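Local coordinates for protein metallophosphoesterase (Clostridium thermocellum, PDB 4J6O) that probably removes 2',3'-phosphates from RNA ends as the manganese-dependent, calcineurin-like phosphatase domain of the bacterial Pnkp-Hen1 RNA repair system, at residues A[22-25]-A[26-30]; A[156-159]-A[160-164]. One frame throughout, in Å; residues are numbered along the deposited sequence.

Contact 1 of 2, residues A[22-25]-A[26-30]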
ATOM      1  N   GLY A  22      -8.937  -4.161  -1.850  1.00 20.82           N
ATOM      2  CA  GLY A  22      -9.952  -5.179  -1.613  1.00 20.50           C
ATOM      3  C   GLY A  22      -9.856  -6.408  -2.494  1.00 21.49           C
ATOM      4  O   GLY A  22     -10.739  -7.237  -2.461  1.00 22.87           O
ATOM      5  N   CYS A  23      -8.801  -6.494  -3.303  1.00 19.58           N
ATOM      6  CA  CYS A  23      -8.695  -7.615  -4.234  1.00 18.73           C
ATOM      7  C   CYS A  23      -8.029  -8.848  -3.556  1.00 20.68           C
ATOM      8  O   CYS A  23      -6.904  -9.207  -3.892  1.00 22.42           O
ATOM      9  CB  CYS A  23      -7.914  -7.207  -5.440  1.00 19.63           C
ATOM     10  SG  CYS A  23      -8.883  -5.987  -6.454  1.00 22.39           S
ATOM     11  N   TYR A  24      -8.724  -9.422  -2.607  1.00 23.53           N
ATOM     12  CA  TYR A  24      -8.194 -10.574  -1.895  1.00 25.01           C
ATOM     13  C   TYR A  24      -7.798 -11.741  -2.813  1.00 24.22           C
ATOM     14  O   TYR A  24      -6.751 -12.371  -2.577  1.00 22.34           O
ATOM     15  CB  TYR A  24      -9.204 -11.067  -0.853  1.00 23.49           C
ATOM     16  CG  TYR A  24      -8.730 -12.311  -0.144  1.00 25.09           C
ATOM     17  CD1 TYR A  24      -7.872 -12.206   0.927  1.00 28.36           C
ATOM     18  CD2 TYR A  24      -9.086 -13.549  -0.596  1.00 27.91           C
ATOM     19  CE1 TYR A  24      -7.421 -13.337   1.574  1.00 28.79           C
ATOM     20  CE2 TYR A  24      -8.623 -14.696   0.047  1.00 30.34           C
ATOM     21  CZ  TYR A  24      -7.782 -14.561   1.124  1.00 34.73           C
ATOM     22  OH  TYR A  24      -7.317 -15.695   1.784  1.00 38.73           O
ATOM     23  N   ASP A  25      -8.617 -12.073  -3.827  1.00 24.93           N
ATOM     24  CA  ASP A  25      -8.348 -13.296  -4.596  1.00 26.82           C
ATOM     25  C   ASP A  25      -6.988 -13.152  -5.266  1.00 22.06           C
ATOM     26  O   ASP A  25      -6.165 -14.116  -5.287  1.00 23.41           O
ATOM     27  CB  ASP A  25      -9.438 -13.549  -5.642  1.00 26.76           C
ATOM     28  CG  ASP A  25     -10.772 -13.921  -5.033  1.00 29.80           C
ATOM     29  OD1 ASP A  25     -10.799 -14.364  -3.869  1.00 31.67           O
ATOM     30  OD2 ASP A  25     -11.807 -13.781  -5.767  1.00 33.29           O
ATOM     31  N   GLU A  26      -6.741 -11.946  -5.775  1.00 22.57           N
ATOM     32  CA  GLU A  26      -5.523 -11.692  -6.534  1.00 19.52           C
ATOM     33  C   GLU A  26      -4.349 -11.622  -5.570  1.00 23.11           C
ATOM     34  O   GLU A  26      -3.259 -12.036  -5.904  1.00 22.86           O
ATOM     35  CB  GLU A  26      -5.579 -10.370  -7.296  1.00 18.40           C
ATOM     36  CG  GLU A  26      -6.509 -10.391  -8.546  1.00 23.91           C
ATOM     37  CD  GLU A  26      -7.971 -10.277  -8.219  1.00 23.29           C
ATOM     38  OE1 GLU A  26      -8.376 -10.074  -7.055  1.00 22.43           O
ATOM     39  OE2 GLU A  26      -8.773 -10.401  -9.175  1.00 25.73           O
ATOM     40  N   LEU A  27      -4.587 -11.033  -4.417  1.00 21.85           N
ATOM     41  CA  LEU A  27      -3.553 -11.018  -3.353  1.00 19.14           C
ATOM     42  C   LEU A  27      -3.131 -12.440  -2.958  1.00 24.37           C
ATOM     43  O   LEU A  27      -1.942 -12.716  -2.853  1.00 22.64           O
ATOM     44  CB  LEU A  27      -4.050 -10.204  -2.139  1.00 20.39           C
ATOM     45  CG  LEU A  27      -3.059 -10.209  -0.971  1.00 21.64           C
ATOM     46  CD1 LEU A  27      -1.660  -9.704  -1.362  1.00 18.42           C
ATOM     47  CD2 LEU A  27      -3.652  -9.393   0.211  1.00 21.24           C
ATOM     48  N   LYS A  28      -4.108 -13.316  -2.756  1.00 23.57           N
ATOM     49  CA  LYS A  28      -3.797 -14.684  -2.384  1.00 23.15           C
ATOM     50  C   LYS A  28      -3.015 -15.350  -3.501  1.00 25.80           C
ATOM     51  O   LYS A  28      -2.000 -16.012  -3.227  1.00 26.10           O
ATOM     52  CB  LYS A  28      -5.075 -15.426  -2.079  1.00 26.54           C
ATOM     53  CG  LYS A  28      -4.894 -16.925  -1.783  1.00 32.80           C
ATOM     54  CD  LYS A  28      -6.221 -17.593  -1.531  1.00 34.67           C
ATOM     55  CE  LYS A  28      -6.013 -19.013  -0.967  1.00 52.67           C
ATOM     56  NZ  LYS A  28      -5.585 -19.895  -2.063  1.00 52.80           N
ATOM     57  N   MET A  29      -3.467 -15.172  -4.756  1.00 24.73           N
ATOM     58  CA  MET A  29      -2.751 -15.719  -5.914  1.00 24.61           C
ATOM     59  C   MET A  29      -1.305 -15.222  -5.979  1.00 21.79           C
ATOM     60  O   MET A  29      -0.376 -16.018  -6.202  1.00 26.82           O
ATOM     61  CB  MET A  29      -3.506 -15.400  -7.232  1.00 26.89           C
ATOM     62  CG  MET A  29      -4.786 -16.162  -7.414  1.00 33.68           C
ATOM     63  SD  MET A  29      -5.763 -15.431  -8.768  1.00 39.69           S
ATOM     64  CE  MET A  29      -4.879 -16.139 -10.178  1.00 56.02           C
ATOM     65  N   LEU A  30      -1.113 -13.910  -5.738  1.00 20.96           N
ATOM     66  CA  LEU A  30       0.204 -13.334  -5.882  1.00 20.07           C
ATOM     67  C   LEU A  30       1.134 -13.860  -4.775  1.00 25.16           C
ATOM     68  O   LEU A  30       2.297 -14.203  -5.005  1.00 22.33           O
ATOM     69  CB  LEU A  30       0.110 -11.784  -5.850  1.00 19.91           C
ATOM     70  CG  LEU A  30       1.444 -11.075  -5.912  1.00 18.02           C
ATOM     71  CD1 LEU A  30       2.236 -11.422  -7.177  1.00 23.70           C
ATOM     72  CD2 LEU A  30       1.085  -9.568  -5.926  1.00 17.70           C
TER
HETATM   73  O   HOH W   1     -10.533 -10.284  -5.139  1.00 25.94           O
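The carbonyl oxygen of Cys23 takes two N-H groups from the first turn of helix 24-33: a nearly straight bond from Leu27 N (3.0 Å, 163°) and a weak one from Glu26 N. Cys23 is the N-cap, at the centre of an inverse gamma turn, just past Asp19 and His21, two of the manganese ligands, which fit the GD-x-HG signature of calcineurin-like phosphoesterases. Bonds from Lys28 N to Tyr24 O (2.8 Å) and from Met29 N to Asp25 O continue the helix.

Glu26 bends at chi2 (78°), which folds its carboxylate back toward the helix start. OE1 rests 3.3 Å from Cys23 CB and accepts from a water, which in turn accepts from Asp25 N (2.9 Å); an N-H at the opening of the helix is thus served through water. OE2 is held by Tyr252 OH and Leu249 N, so the carboxylate is fixed at both oxygens. Tyr24, with CG anti to its own N (chi1 177°), turns its ring toward helix 73-86. Lys28 CB lies over one ring face and Lys28 CD passes 4.0 Å from Tyr24 OH. At the ring edge, in its plane, sits Asp25 OD1, which is salt-bridged to Lys72, while Lys28 NZ pairs with Glu32. One turn on, Met29 CG comes to 3.3 Å from Asp25 O.

Contact 2 of 2, residues A[156-159]-A[160-164]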
ATOM      1  N   ALA A 156       3.002   7.078  -1.784  1.00 17.69           N
ATOM      2  CA  ALA A 156       3.099   8.018  -2.904  1.00 21.77           C
ATOM      3  C   ALA A 156       4.514   8.302  -3.324  1.00 21.65           C
ATOM      4  O   ALA A 156       4.741   9.092  -4.238  1.00 26.72           O
ATOM      5  CB  ALA A 156       2.341   9.340  -2.576  1.00 19.25           C
ATOM      6  N   GLY A 157       5.491   7.665  -2.698  1.00 20.02           N
ATOM      7  CA  GLY A 157       6.901   7.983  -2.938  1.00 23.06           C
ATOM      8  C   GLY A 157       7.518   8.786  -1.794  1.00 22.62           C
ATOM      9  O   GLY A 157       6.849   9.094  -0.816  1.00 21.26           O
ATOM     10  N   MET A 158       8.807   9.035  -1.894  1.00 22.44           N
ATOM     11  CA  MET A 158       9.486   9.833  -0.881  1.00 22.60           C
ATOM     12  C   MET A 158      10.722  10.471  -1.535  1.00 25.76           C
ATOM     13  O   MET A 158      11.725   9.795  -1.814  1.00 28.39           O
ATOM     14  CB  MET A 158       9.852   8.984   0.343  1.00 30.34           C
ATOM     15  CG  MET A 158      10.278   9.833   1.572  1.00 27.59           C
ATOM     16  SD  MET A 158       9.036  11.014   2.032  1.00 28.97           S
ATOM     17  CE  MET A 158       7.689   9.940   2.573  1.00 26.50           C
ATOM     18  N   LYS A 159      10.651  11.781  -1.780  1.00 33.18           N
ATOM     19  CA  LYS A 159      11.800  12.466  -2.352  1.00 32.22           C
ATOM     20  C   LYS A 159      12.980  12.470  -1.365  1.00 31.85           C
ATOM     21  O   LYS A 159      12.778  12.291  -0.161  1.00 29.34           O
ATOM     22  CB  LYS A 159      11.420  13.885  -2.782  1.00 35.69           C
ATOM     23  CG  LYS A 159      10.920  14.745  -1.687  1.00 31.83           C
ATOM     24  CD  LYS A 159      10.805  16.192  -2.268  1.00 34.53           C
ATOM     25  CE  LYS A 159      10.023  17.135  -1.409  1.00 43.97           C
ATOM     26  NZ  LYS A 159      10.034  18.522  -2.006  1.00 42.42           N
ATOM     27  N   GLU A 160      14.207  12.600  -1.893  1.00 30.89           N
ATOM     28  CA  GLU A 160      15.428  12.405  -1.108  1.00 35.59           C
ATOM     29  C   GLU A 160      15.492  13.169   0.210  1.00 39.75           C
ATOM     30  O   GLU A 160      15.821  12.594   1.251  1.00 37.46           O
ATOM     31  CB  GLU A 160      16.652  12.747  -1.948  1.00 39.16           C
ATOM     32  CG  GLU A 160      17.952  12.553  -1.190  1.00 42.92           C
ATOM     33  CD  GLU A 160      19.165  12.672  -2.074  1.00 63.67           C
ATOM     34  OE1 GLU A 160      19.014  12.976  -3.283  1.00 45.50           O
ATOM     35  OE2 GLU A 160      20.274  12.443  -1.553  1.00 43.95           O
ATOM     36  N   GLU A 161      15.167  14.465   0.145  1.00 39.13           N
ATOM     37  CA  GLU A 161      15.246  15.385   1.276  1.00 43.48           C
ATOM     38  C   GLU A 161      14.423  14.920   2.481  1.00 37.55           C
ATOM     39  O   GLU A 161      14.723  15.281   3.608  1.00 42.73           O
ATOM     40  CB  GLU A 161      14.782  16.792   0.817  1.00 43.94           C
ATOM     41  CG  GLU A 161      14.684  17.869   1.895  1.00 89.21           C
ATOM     42  CD  GLU A 161      13.899  19.125   1.443  1.00 70.47           C
ATOM     43  OE1 GLU A 161      13.453  19.187   0.271  1.00 78.82           O
ATOM     44  OE2 GLU A 161      13.732  20.057   2.277  1.00 87.02           O
ATOM     45  N   PHE A 162      13.381  14.117   2.240  1.00 30.80           N
ATOM     46  CA  PHE A 162      12.413  13.806   3.283  1.00 29.75           C
ATOM     47  C   PHE A 162      12.671  12.382   3.830  1.00 34.06           C
ATOM     48  O   PHE A 162      12.111  11.973   4.836  1.00 33.63           O
ATOM     49  CB  PHE A 162      11.003  13.779   2.680  1.00 30.40           C
ATOM     50  CG  PHE A 162      10.386  15.120   2.427  1.00 39.03           C
ATOM     51  CD1 PHE A 162      11.067  16.319   2.642  1.00 34.03           C
ATOM     52  CD2 PHE A 162       9.088  15.174   1.996  1.00 31.05           C
ATOM     53  CE1 PHE A 162      10.440  17.523   2.392  1.00 42.52           C
ATOM     54  CE2 PHE A 162       8.449  16.376   1.745  1.00 41.05           C
ATOM     55  CZ  PHE A 162       9.120  17.561   1.957  1.00 42.54           C
ATOM     56  N   GLN A 163      13.481  11.612   3.125  1.00 30.20           N
ATOM     57  CA  GLN A 163      13.723  10.243   3.563  1.00 33.93           C
ATOM     58  C   GLN A 163      14.330  10.185   4.946  1.00 40.28           C
ATOM     59  O   GLN A 163      15.306  10.870   5.261  1.00 36.30           O
ATOM     60  CB  GLN A 163      14.574   9.469   2.572  1.00 29.58           C
ATOM     61  CG  GLN A 163      13.865   9.237   1.230  1.00 38.48           C
ATOM     62  CD  GLN A 163      14.808   8.673   0.201  1.00 31.37           C
ATOM     63  OE1 GLN A 163      15.948   8.384   0.511  1.00 34.79           O
ATOM     64  NE2 GLN A 163      14.356   8.562  -1.042  1.00 30.40           N
ATOM     65  N   GLY A 164      13.690   9.402   5.795  1.00 31.13           N
ATOM     66  CA  GLY A 164      14.170   9.253   7.145  1.00 35.12           C
ATOM     67  C   GLY A 164      13.664  10.316   8.090  1.00 32.91           C
ATOM     68  O   GLY A 164      13.955  10.264   9.273  1.00 39.87           O
TER
HETATM   69  O   HOH W   2      11.344  20.497  -0.307  1.00 58.12           O
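One face of the Phe162 ring carries the aliphatic end of Lys159, and its edge meets the sulfur of Met158. Lys159 CE makes a CH-pi contact 3.7 Å from the ring centroid, displaced somewhat toward the CZ-CE2 edge. Met158 SD lies essentially in the ring plane, 5.4 Å from the centroid, a Met-aromatic contact at the edge, and touches Phe162 CB at 3.5 Å. Lys159 reaches across the face because its CG stands between the backbone N and the carbonyl carbon (chi1 60°), with the chain fully extended beyond. NZ then forms a salt bridge with Glu178 and gives a hydrogen bond to a water (2.9 Å) that donates to Glu161 OE1; the two charges themselves stay 4.2 Å apart from Lys159 NZ to Glu161 OE1.

Phe162 ends a short 3-10 turn, 160-162, in which its N bonds to Lys159 O (3.1 Å) from well above the carbonyl plane. Gln163, just past the turn, reaches back: its NE2 donates to Met158 O at 3.0 Å and also meets Tyr198 OH, while its CG packs alongside Met158 CG, the two chains running in opposite directions. The turn belongs to the loop joining strand 151-154 to helix 168-176. Met158 and Phe162 both lean on Val170 of that helix, and Met158 and Gln163 both touch Val152 of the strand.

From the N terminus, strand 14-17 runs into the metal-binding loop with Asp19 and His21, and contact 1 follows at once, starting helix 24-33. That helix packs against strands 232-238 and 242-247 of the five-stranded sheet and against helix 73-86. Much later, strand 151-154 of the other, six-stranded sheet ends, and contact 2 turns the chain toward helix 168-176. Both contacts are local, one a helix start and the other a 3-10 turn in a loop; they come in series and neither nest nor cross. They sit on opposite sides of the chain's centre, nearest atoms about 16 Å apart. Each belongs with a different sheet of the calcineurin-like fold.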